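Local coordinates for protein fructose transport system repressor FruR (Pseudomonas putida, PDB 3O74) that acts as a dual transcriptional regulator, probably binding specific DNA sequences of the genes it controls, with fructose 1-phosphate as its preferred effector, at residues P94-D104 with Y254-R263; L180-Y189 with S206-N217. All blocks are in the same frame, centred on the assembly; numbering follows the deposited sequence.

From the N terminus, the chain first builds strands 4-9, 34-39, 61-64 and 85-88, and then reaches 94-104, the first half of contact 1. After helix 104-116 and strands 122-128 and 152-158, contact 2 pairs 180-189 with 206-217, closing a short loop that holds helix 189-201. Only after strand 227-231 and helix 234-250 does 254-263 return to 94-104 and close the much longer loop of contact 1, within which contact 2 lies entirely. Contact 1 belongs to the lobe holding the N terminus, contact 2 to the other, their centres about 27 Å apart; strand 227-231, between 210-214 and 257-266, carries the strand order across. The Phe214 ring packs against Arg263 and the backbone of Asp104.

Contact 1. Residues P94-D104 with Y254-R263; sequences PAHFCSVISDD and YEPGVHAVGR
With CG anti to the backbone N (chi1 -172°), the ring of Tyr254 reaches to Cys98, whose N donates a nearly straight bond to Tyr254 OH (2.9 Å); the same hydroxyl bonds to Val85 O. His96 O lies at the ring edge, near its plane. At the other end, Arg263 starts with CG beside its backbone N (chi1 -71°) and runs extended to NE, which meets Asp104 OD1 at 2.8 Å in a salt bridge. The bond lies near the guanidinium plane, though the two flat groups are 37° apart; NH2 adds a weak bond to the same oxygen. Ser102 OG sits over one guanidinium face, toward its rim, and a water joins it to Gly262 O. Between these ends, strands 98-102 and 257-261 pair in parallel. Ser99 O takes His259 N at 2.7 Å and, weakly, His259 ND1 at 3.4 Å, while Cys98 SG lies obliquely beside the imidazole. On the face of Ser99 and Ala260, Ile101 CD1 presses tightly on Val258 CG1 (3.4 Å). Gly257 has backbone angles at which a CB would strike the preceding carbonyl. Asp104 OD2 makes a second salt bridge, to Arg138. Strand 98-102 lies between strands 85-88 and 257-266 in the lobe that holds the N terminus, with Cys98, Val100 and Val261 packed on helix 234-250.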
loop_
_atom_site.group_PDB
_atom_site.type_symbol
_atom_site.label_atom_id
_atom_site.label_comp_id
_atom_site.label_asym_id
_atom_site.label_seq_id
_atom_site.Cartn_x
_atom_site.Cartn_y
_atom_site.Cartn_z
ATOM N N PRO B 94 27.672 2.409 -6.799
ATOM C CA PRO B 94 28.059 1.101 -7.345
ATOM C C PRO B 94 29.490 0.697 -6.987
ATOM O O PRO B 94 29.851 -0.471 -7.124
ATOM C CB PRO B 94 27.910 1.294 -8.858
ATOM C CG PRO B 94 27.965 2.767 -9.070
ATOM C CD PRO B 94 27.344 3.378 -7.858
ATOM N N ALA B 95 30.290 1.654 -6.528
ATOM C CA ALA B 95 31.667 1.373 -6.140
ATOM C C ALA B 95 31.785 0.875 -4.700
ATOM O O ALA B 95 32.843 0.392 -4.295
ATOM C CB ALA B 95 32.542 2.607 -6.351
ATOM N N HIS B 96 30.708 0.985 -3.926
ATOM C CA HIS B 96 30.794 0.659 -2.501
ATOM C C HIS B 96 29.622 -0.153 -1.939
ATOM O O HIS B 96 29.762 -0.819 -0.912
ATOM C CB HIS B 96 30.982 1.940 -1.680
ATOM C CG HIS B 96 32.257 2.657 -1.969
ATOM N ND1 HIS B 96 33.482 2.241 -1.471
ATOM C CD2 HIS B 96 32.526 3.762 -2.708
ATOM C CE1 HIS B 96 34.428 3.052 -1.887
ATOM N NE2 HIS B 96 33.872 3.989 -2.645
ATOM N N PHE B 97 28.476 -0.100 -2.610
ATOM C CA PHE B 97 27.271 -0.746 -2.100
ATOM C C PHE B 97 26.673 -1.751 -3.074
ATOM O O PHE B 97 26.785 -1.609 -4.288
ATOM C CB PHE B 97 26.206 0.302 -1.751
ATOM C CG PHE B 97 26.643 1.289 -0.710
ATOM C CD1 PHE B 97 27.145 2.528 -1.074
ATOM C CD2 PHE B 97 26.544 0.982 0.638
ATOM C CE1 PHE B 97 27.548 3.442 -0.113
ATOM C CE2 PHE B 97 26.948 1.886 1.603
ATOM C CZ PHE B 97 27.451 3.118 1.227
ATOM N N CYS B 98 26.035 -2.773 -2.520
ATOM C CA CYS B 98 25.221 -3.696 -3.294
ATOM C C CYS B 98 23.821 -3.105 -3.462
ATOM O O CYS B 98 23.192 -2.709 -2.479
ATOM C CB CYS B 98 25.146 -5.034 -2.553
ATOM S SG CYS B 98 24.093 -6.262 -3.309
ATOM N N SER B 99 23.334 -3.037 -4.699
ATOM C CA SER B 99 21.983 -2.528 -4.953
ATOM C C SER B 99 21.176 -3.510 -5.785
ATOM O O SER B 99 21.690 -4.121 -6.720
ATOM C CB SER B 99 22.027 -1.170 -5.669
ATOM O OG SER B 99 22.797 -0.223 -4.946
ATOM N N VAL B 100 19.904 -3.666 -5.442
ATOM C CA VAL B 100 19.000 -4.445 -6.277
ATOM C C VAL B 100 17.911 -3.526 -6.813
ATOM O O VAL B 100 17.155 -2.935 -6.044
ATOM C CB VAL B 100 18.362 -5.619 -5.504
ATOM C CG1 VAL B 100 17.525 -6.485 -6.439
ATOM C CG2 VAL B 100 19.431 -6.453 -4.825
ATOM N N ILE B 101 17.824 -3.418 -8.133
ATOM C CA ILE B 101 16.938 -2.445 -8.758
ATOM C C ILE B 101 16.243 -3.021 -9.986
ATOM O O ILE B 101 16.527 -4.144 -10.398
ATOM C CB ILE B 101 17.710 -1.171 -9.176
ATOM C CG1 ILE B 101 18.659 -1.455 -10.345
ATOM C CG2 ILE B 101 18.493 -0.606 -7.997
ATOM C CD1 ILE B 101 19.392 -0.218 -10.839
ATOM N N SER B 102 15.317 -2.253 -10.553
ATOM C CA SER B 102 14.694 -2.623 -11.815
ATOM C C SER B 102 15.456 -1.994 -12.975
ATOM O O SER B 102 16.090 -0.954 -12.815
ATOM C CB SER B 102 13.224 -2.211 -11.834
ATOM O OG SER B 102 12.477 -2.978 -10.909
ATOM N N ASP B 103 15.408 -2.638 -14.137
ATOM C CA ASP B 103 16.085 -2.123 -15.328
ATOM C C ASP B 103 15.271 -0.982 -15.931
ATOM O O ASP B 103 14.641 -1.142 -16.976
ATOM C CB ASP B 103 16.281 -3.241 -16.350
ATOM C CG ASP B 103 17.093 -2.801 -17.554
ATOM O OD1 ASP B 103 17.525 -1.628 -17.598
ATOM O OD2 ASP B 103 17.299 -3.633 -18.462
ATOM N N ASP B 104 15.307 0.170 -15.266
ATOM C CA ASP B 104 14.398 1.277 -15.559
ATOM C C ASP B 104 14.620 1.967 -16.900
ATOM O O ASP B 104 13.662 2.334 -17.576
ATOM C CB ASP B 104 14.443 2.310 -14.434
ATOM C CG ASP B 104 13.757 1.827 -13.176
ATOM O OD1 ASP B 104 12.982 0.849 -13.255
ATOM O OD2 ASP B 104 13.992 2.430 -12.110
ATOM N N TYR B 254 30.311 -9.716 0.577
ATOM C CA TYR B 254 29.668 -8.473 0.164
ATOM C C TYR B 254 30.451 -7.852 -0.985
ATOM O O TYR B 254 31.568 -7.372 -0.793
ATOM C CB TYR B 254 29.592 -7.496 1.338
ATOM C CG TYR B 254 28.778 -6.253 1.063
ATOM C CD1 TYR B 254 29.346 -5.156 0.434
ATOM C CD2 TYR B 254 27.443 -6.169 1.447
ATOM C CE1 TYR B 254 28.608 -4.012 0.183
ATOM C CE2 TYR B 254 26.695 -5.030 1.198
ATOM C CZ TYR B 254 27.285 -3.953 0.570
ATOM O OH TYR B 254 26.552 -2.818 0.319
ATOM N N GLU B 255 29.868 -7.870 -2.179
ATOM C CA GLU B 255 30.505 -7.258 -3.341
ATOM C C GLU B 255 29.676 -6.081 -3.843
ATOM O O GLU B 255 28.502 -6.240 -4.171
ATOM C CB GLU B 255 30.696 -8.283 -4.462
ATOM C CG GLU B 255 31.290 -7.693 -5.740
ATOM C CD GLU B 255 31.442 -8.716 -6.853
ATOM O OE1 GLU B 255 31.461 -9.929 -6.555
ATOM O OE2 GLU B 255 31.548 -8.306 -8.029
ATOM N N PRO B 256 30.289 -4.890 -3.905
ATOM C CA PRO B 256 29.573 -3.721 -4.420
ATOM C C PRO B 256 29.130 -3.968 -5.855
ATOM O O PRO B 256 29.825 -4.658 -6.605
ATOM C CB PRO B 256 30.631 -2.612 -4.385
ATOM C CG PRO B 256 31.664 -3.084 -3.413
ATOM C CD PRO B 256 31.679 -4.576 -3.530
ATOM N N GLY B 257 27.982 -3.422 -6.232
ATOM C CA GLY B 257 27.499 -3.576 -7.589
ATOM C C GLY B 257 25.990 -3.517 -7.682
ATOM O O GLY B 257 25.285 -3.754 -6.703
ATOM N N VAL B 258 25.498 -3.199 -8.872
ATOM C CA VAL B 258 24.066 -3.115 -9.116
ATOM C C VAL B 258 23.525 -4.406 -9.723
ATOM O O VAL B 258 24.082 -4.928 -10.688
ATOM C CB VAL B 258 23.740 -1.940 -10.056
ATOM C CG1 VAL B 258 22.277 -1.959 -10.444
ATOM C CG2 VAL B 258 24.127 -0.624 -9.400
ATOM N N HIS B 259 22.444 -4.923 -9.148
ATOM C CA HIS B 259 21.755 -6.079 -9.711
ATOM C C HIS B 259 20.416 -5.618 -10.264
ATOM O O HIS B 259 19.539 -5.199 -9.512
ATOM C CB HIS B 259 21.535 -7.155 -8.647
ATOM C CG HIS B 259 22.803 -7.671 -8.040
ATOM N ND1 HIS B 259 23.530 -6.948 -7.125
ATOM C CD2 HIS B 259 23.468 -8.835 -8.228
ATOM C CE1 HIS B 259 24.599 -7.648 -6.769
ATOM N NE2 HIS B 259 24.583 -8.790 -7.420
ATOM N N ALA B 260 20.265 -5.684 -11.581
ATOM C CA ALA B 260 19.071 -5.167 -12.235
ATOM C C ALA B 260 18.101 -6.273 -12.616
ATOM O O ALA B 260 18.491 -7.271 -13.210
ATOM C CB ALA B 260 19.451 -4.342 -13.462
ATOM N N VAL B 261 16.831 -6.080 -12.274
ATOM C CA VAL B 261 15.784 -7.026 -12.639
ATOM C C VAL B 261 14.850 -6.387 -13.654
ATOM O O VAL B 261 14.390 -5.260 -13.461
ATOM C CB VAL B 261 14.968 -7.452 -11.409
ATOM C CG1 VAL B 261 13.867 -8.435 -11.804
ATOM C CG2 VAL B 261 15.875 -8.047 -10.352
ATOM N N GLY B 262 14.566 -7.108 -14.735
ATOM C CA GLY B 262 13.684 -6.597 -15.770
ATOM C C GLY B 262 12.280 -6.328 -15.255
ATOM O O GLY B 262 11.795 -7.012 -14.352
ATOM N N ARG B 263 11.631 -5.318 -15.823
ATOM C CA ARG B 263 10.223 -5.068 -15.552
ATOM C C ARG B 263 9.360 -5.851 -16.539
ATOM O O ARG B 263 9.798 -6.158 -17.646
ATOM C CB ARG B 263 9.915 -3.573 -15.654
ATOM C CG ARG B 263 10.501 -2.738 -14.523
ATOM C CD ARG B 263 10.103 -1.270 -14.629
ATOM N NE ARG B 263 10.584 -0.506 -13.481
ATOM C CZ ARG B 263 9.834 -0.172 -12.436
ATOM N NH1 ARG B 263 8.556 -0.518 -12.396
ATOM N NH2 ARG B 263 10.360 0.519 -11.432
HETATM O O HOH W 1 11.634 -5.493 -11.828
HETATM O O HOH W 2 12.920 -3.533 -17.633
#

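Contact 2. Residues L180-Y189 with S206-N217; sequences LPDALVTTSY and SRQLQLGTFGDN
Strands 183-186 and 210-214 run parallel, their axes 4.6 Å apart at closest and only 11° from alignment. Five backbone bonds join them, from Gln210 N to Asp182 O through to Phe214 N to Thr186 O. Both backbone polar atoms of Leu184 are bonded: N donates to Gln210 O at 2.8 Å and O accepts from Gly212 N. Leu184 and Leu211 run alongside each other in the same direction, their CD2 atoms 3.7 Å apart; Leu209 extends this apolar patch, its CD2 reaching Leu184 CB. Helix 189-201 connects the strands in a beta-alpha-beta crossover of the periplasmic-binding-protein-like fold, and covers the face bearing Thr186 and Leu211 through Leu192 and Phe196. Thr186 OG1 stands between its backbone N and carbonyl carbon (chi1 54°), where it donates to Thr213 OG1 at 2.7 Å, which in turn donates to Phe214 O at 3.0 Å. Phe214 CB abuts Thr187 O at 3.3 Å, while its ring, with Thr186 O at the edge, packs on Ser108 and Leu111 of helix 104-116. Beyond the strands, Asn217 and Tyr189 cross at about a right angle, amide and ring planes 13° apart; Asn217 CB and CG meet the hydroxyl end of the ring, CB touching Tyr189 CZ at 3.4 Å. Tyr189 also packs on Leu219 of the second subunit, and the N-cap residue Ser188 hydrogen-bonds a glycerol probably from the crystallisation liquor.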
loop_
_atom_site.group_PDB
_atom_site.type_symbol
_atom_site.label_atom_id
_atom_site.label_comp_id
_atom_site.label_asym_id
_atom_site.label_seq_id
_atom_site.Cartn_x
_atom_site.Cartn_y
_atom_site.Cartn_z
ATOM N N LEU B 180 -4.243 18.759 -24.268
ATOM C CA LEU B 180 -3.577 17.504 -23.938
ATOM C C LEU B 180 -2.489 17.199 -24.964
ATOM O O LEU B 180 -2.615 17.561 -26.135
ATOM C CB LEU B 180 -4.575 16.347 -23.910
ATOM C CG LEU B 180 -5.775 16.427 -22.970
ATOM C CD1 LEU B 180 -6.681 15.227 -23.190
ATOM C CD2 LEU B 180 -5.319 16.497 -21.526
ATOM N N PRO B 181 -1.416 16.528 -24.524
ATOM C CA PRO B 181 -0.428 16.011 -25.472
ATOM C C PRO B 181 -1.002 14.761 -26.128
ATOM O O PRO B 181 -1.917 14.161 -25.562
ATOM C CB PRO B 181 0.744 15.633 -24.570
ATOM C CG PRO B 181 0.093 15.232 -23.275
ATOM C CD PRO B 181 -1.112 16.138 -23.132
ATOM N N ASP B 182 -0.494 14.375 -27.293
ATOM C CA ASP B 182 -0.974 13.163 -27.940
ATOM C C ASP B 182 -0.576 11.923 -27.147
ATOM O O ASP B 182 -1.265 10.904 -27.185
ATOM C CB ASP B 182 -0.450 13.065 -29.369
ATOM C CG ASP B 182 -1.167 14.005 -30.319
ATOM O OD1 ASP B 182 -2.129 14.678 -29.886
ATOM O OD2 ASP B 182 -0.770 14.065 -31.500
ATOM N N ALA B 183 0.533 12.019 -26.420
ATOM C CA ALA B 183 1.059 10.881 -25.674
ATOM C C ALA B 183 1.748 11.336 -24.395
ATOM O O ALA B 183 2.322 12.426 -24.337
ATOM C CB ALA B 183 2.026 10.074 -26.538
ATOM N N LEU B 184 1.697 10.491 -23.373
ATOM C CA LEU B 184 2.250 10.847 -22.076
ATOM C C LEU B 184 2.820 9.641 -21.346
ATOM O O LEU B 184 2.192 8.584 -21.273
ATOM C CB LEU B 184 1.180 11.506 -21.204
ATOM C CG LEU B 184 1.593 11.760 -19.753
ATOM C CD1 LEU B 184 2.598 12.893 -19.685
ATOM C CD2 LEU B 184 0.381 12.067 -18.884
ATOM N N VAL B 185 4.020 9.814 -20.801
ATOM C CA VAL B 185 4.625 8.811 -19.936
ATOM C C VAL B 185 4.795 9.388 -18.538
ATOM O O VAL B 185 5.327 10.488 -18.381
ATOM C CB VAL B 185 6.002 8.369 -20.459
ATOM C CG1 VAL B 185 6.703 7.472 -19.442
ATOM C CG2 VAL B 185 5.860 7.660 -21.794
ATOM N N THR B 186 4.327 8.658 -17.527
ATOM C CA THR B 186 4.601 9.019 -16.141
ATOM C C THR B 186 5.609 8.032 -15.567
ATOM O O THR B 186 5.526 6.828 -15.818
ATOM C CB THR B 186 3.326 9.012 -15.277
ATOM O OG1 THR B 186 2.676 7.743 -15.400
ATOM C CG2 THR B 186 2.366 10.102 -15.724
ATOM N N THR B 187 6.563 8.543 -14.798
ATOM C CA THR B 187 7.635 7.709 -14.267
ATOM C C THR B 187 7.216 6.958 -13.007
ATOM O O THR B 187 8.004 6.206 -12.434
ATOM C CB THR B 187 8.887 8.533 -13.967
ATOM O OG1 THR B 187 8.604 9.475 -12.924
ATOM C CG2 THR B 187 9.357 9.266 -15.236
ATOM N N SER B 188 5.977 7.166 -12.576
ATOM C CA SER B 188 5.483 6.539 -11.359
ATOM C C SER B 188 3.962 6.518 -11.346
ATOM O O SER B 188 3.314 7.494 -11.739
ATOM C CB SER B 188 5.998 7.288 -10.131
ATOM O OG SER B 188 5.418 6.770 -8.944
ATOM N N TYR B 189 3.391 5.409 -10.889
ATOM C CA TYR B 189 1.940 5.280 -10.869
ATOM C C TYR B 189 1.266 6.367 -10.038
ATOM O O TYR B 189 0.175 6.826 -10.380
ATOM C CB TYR B 189 1.497 3.899 -10.373
ATOM C CG TYR B 189 -0.004 3.779 -10.345
ATOM C CD1 TYR B 189 -0.723 3.641 -11.523
ATOM C CD2 TYR B 189 -0.708 3.849 -9.150
ATOM C CE1 TYR B 189 -2.102 3.553 -11.516
ATOM C CE2 TYR B 189 -2.094 3.761 -9.131
ATOM C CZ TYR B 189 -2.782 3.612 -10.318
ATOM O OH TYR B 189 -4.157 3.521 -10.314
ATOM N N SER B 206 -12.602 15.405 -23.679
ATOM C CA SER B 206 -11.207 15.787 -23.847
ATOM C C SER B 206 -10.342 15.033 -22.839
ATOM O O SER B 206 -9.905 15.600 -21.838
ATOM C CB SER B 206 -11.033 17.297 -23.684
ATOM O OG SER B 206 -9.836 17.735 -24.309
ATOM N N ARG B 207 -10.102 13.753 -23.120
ATOM C CA ARG B 207 -9.400 12.860 -22.196
ATOM C C ARG B 207 -8.835 11.627 -22.900
ATOM O O ARG B 207 -8.689 10.572 -22.286
ATOM C CB ARG B 207 -10.345 12.413 -21.074
ATOM C CG ARG B 207 -10.307 13.294 -19.836
ATOM C CD ARG B 207 -11.700 13.707 -19.372
ATOM N NE ARG B 207 -12.473 12.604 -18.805
ATOM C CZ ARG B 207 -13.476 12.764 -17.947
ATOM N NH1 ARG B 207 -13.819 13.980 -17.545
ATOM N NH2 ARG B 207 -14.133 11.710 -17.482
ATOM N N GLN B 208 -8.505 11.764 -24.181
ATOM C CA GLN B 208 -8.162 10.609 -25.010
ATOM C C GLN B 208 -6.712 10.568 -25.513
ATOM O O GLN B 208 -6.468 10.418 -26.714
ATOM C CB GLN B 208 -9.138 10.514 -26.187
ATOM C CG GLN B 208 -9.458 11.857 -26.827
ATOM C CD GLN B 208 -10.860 11.912 -27.408
ATOM O OE1 GLN B 208 -11.050 12.264 -28.572
ATOM N NE2 GLN B 208 -11.851 11.562 -26.595
ATOM N N LEU B 209 -5.757 10.689 -24.594
ATOM C CA LEU B 209 -4.340 10.566 -24.941
ATOM C C LEU B 209 -3.817 9.131 -24.860
ATOM O O LEU B 209 -4.453 8.257 -24.272
ATOM C CB LEU B 209 -3.472 11.483 -24.067
ATOM C CG LEU B 209 -3.860 11.793 -22.617
ATOM C CD1 LEU B 209 -4.462 10.597 -21.902
ATOM C CD2 LEU B 209 -2.656 12.331 -21.853
ATOM N N GLN B 210 -2.655 8.904 -25.468
ATOM C CA GLN B 210 -1.919 7.653 -25.305
ATOM C C GLN B 210 -1.162 7.701 -23.982
ATOM O O GLN B 210 -0.336 8.591 -23.777
ATOM C CB GLN B 210 -0.920 7.473 -26.448
ATOM C CG GLN B 210 -1.547 7.387 -27.826
ATOM C CD GLN B 210 -1.888 5.966 -28.220
ATOM O OE1 GLN B 210 -3.029 5.528 -28.085
ATOM N NE2 GLN B 210 -0.895 5.236 -28.714
ATOM N N LEU B 211 -1.429 6.744 -23.095
ATOM C CA LEU B 211 -0.841 6.762 -21.755
ATOM C C LEU B 211 0.084 5.589 -21.468
ATOM O O LEU B 211 -0.215 4.444 -21.806
ATOM C CB LEU B 211 -1.932 6.794 -20.684
ATOM C CG LEU B 211 -2.675 8.101 -20.438
ATOM C CD1 LEU B 211 -3.692 7.903 -19.331
ATOM C CD2 LEU B 211 -1.697 9.207 -20.078
ATOM N N GLY B 212 1.197 5.887 -20.808
ATOM C CA GLY B 212 2.124 4.868 -20.361
ATOM C C GLY B 212 2.708 5.260 -19.016
ATOM O O GLY B 212 2.959 6.440 -18.764
ATOM N N THR B 213 2.932 4.274 -18.154
ATOM C CA THR B 213 3.396 4.552 -16.800
ATOM C C THR B 213 4.301 3.451 -16.259
ATOM O O THR B 213 4.271 2.315 -16.732
ATOM C CB THR B 213 2.212 4.725 -15.827
ATOM O OG1 THR B 213 2.693 5.178 -14.555
ATOM C CG2 THR B 213 1.468 3.405 -15.642
ATOM N N PHE B 214 5.118 3.808 -15.274
ATOM C CA PHE B 214 5.823 2.820 -14.474
ATOM C C PHE B 214 4.899 2.368 -13.359
ATOM O O PHE B 214 4.066 3.138 -12.881
ATOM C CB PHE B 214 7.107 3.408 -13.896
ATOM C CG PHE B 214 8.250 3.430 -14.866
ATOM C CD1 PHE B 214 8.229 4.273 -15.965
ATOM C CD2 PHE B 214 9.352 2.612 -14.673
ATOM C CE1 PHE B 214 9.288 4.294 -16.860
ATOM C CE2 PHE B 214 10.407 2.630 -15.557
ATOM C CZ PHE B 214 10.377 3.470 -16.653
ATOM N N GLY B 215 5.051 1.120 -12.938
ATOM C CA GLY B 215 4.134 0.554 -11.970
ATOM C C GLY B 215 2.847 0.167 -12.667
ATOM O O GLY B 215 2.679 0.396 -13.864
ATOM N N ASP B 216 1.930 -0.425 -11.918
ATOM C CA ASP B 216 0.695 -0.908 -12.501
ATOM C C ASP B 216 -0.375 -0.941 -11.431
ATOM O O ASP B 216 -0.089 -0.792 -10.242
ATOM C CB ASP B 216 0.897 -2.303 -13.092
ATOM C CG ASP B 216 -0.254 -2.734 -13.982
ATOM O OD1 ASP B 216 -1.143 -1.901 -14.260
ATOM O OD2 ASP B 216 -0.265 -3.908 -14.408
ATOM N N ASN B 217 -1.613 -1.134 -11.857
ATOM C CA ASN B 217 -2.729 -1.136 -10.940
ATOM C C ASN B 217 -3.876 -1.924 -11.542
ATOM O O ASN B 217 -4.208 -1.759 -12.717
ATOM C CB ASN B 217 -3.157 0.297 -10.637
ATOM C CG ASN B 217 -3.958 0.409 -9.362
ATOM O OD1 ASN B 217 -5.155 0.124 -9.342
ATOM N ND2 ASN B 217 -3.300 0.822 -8.285
#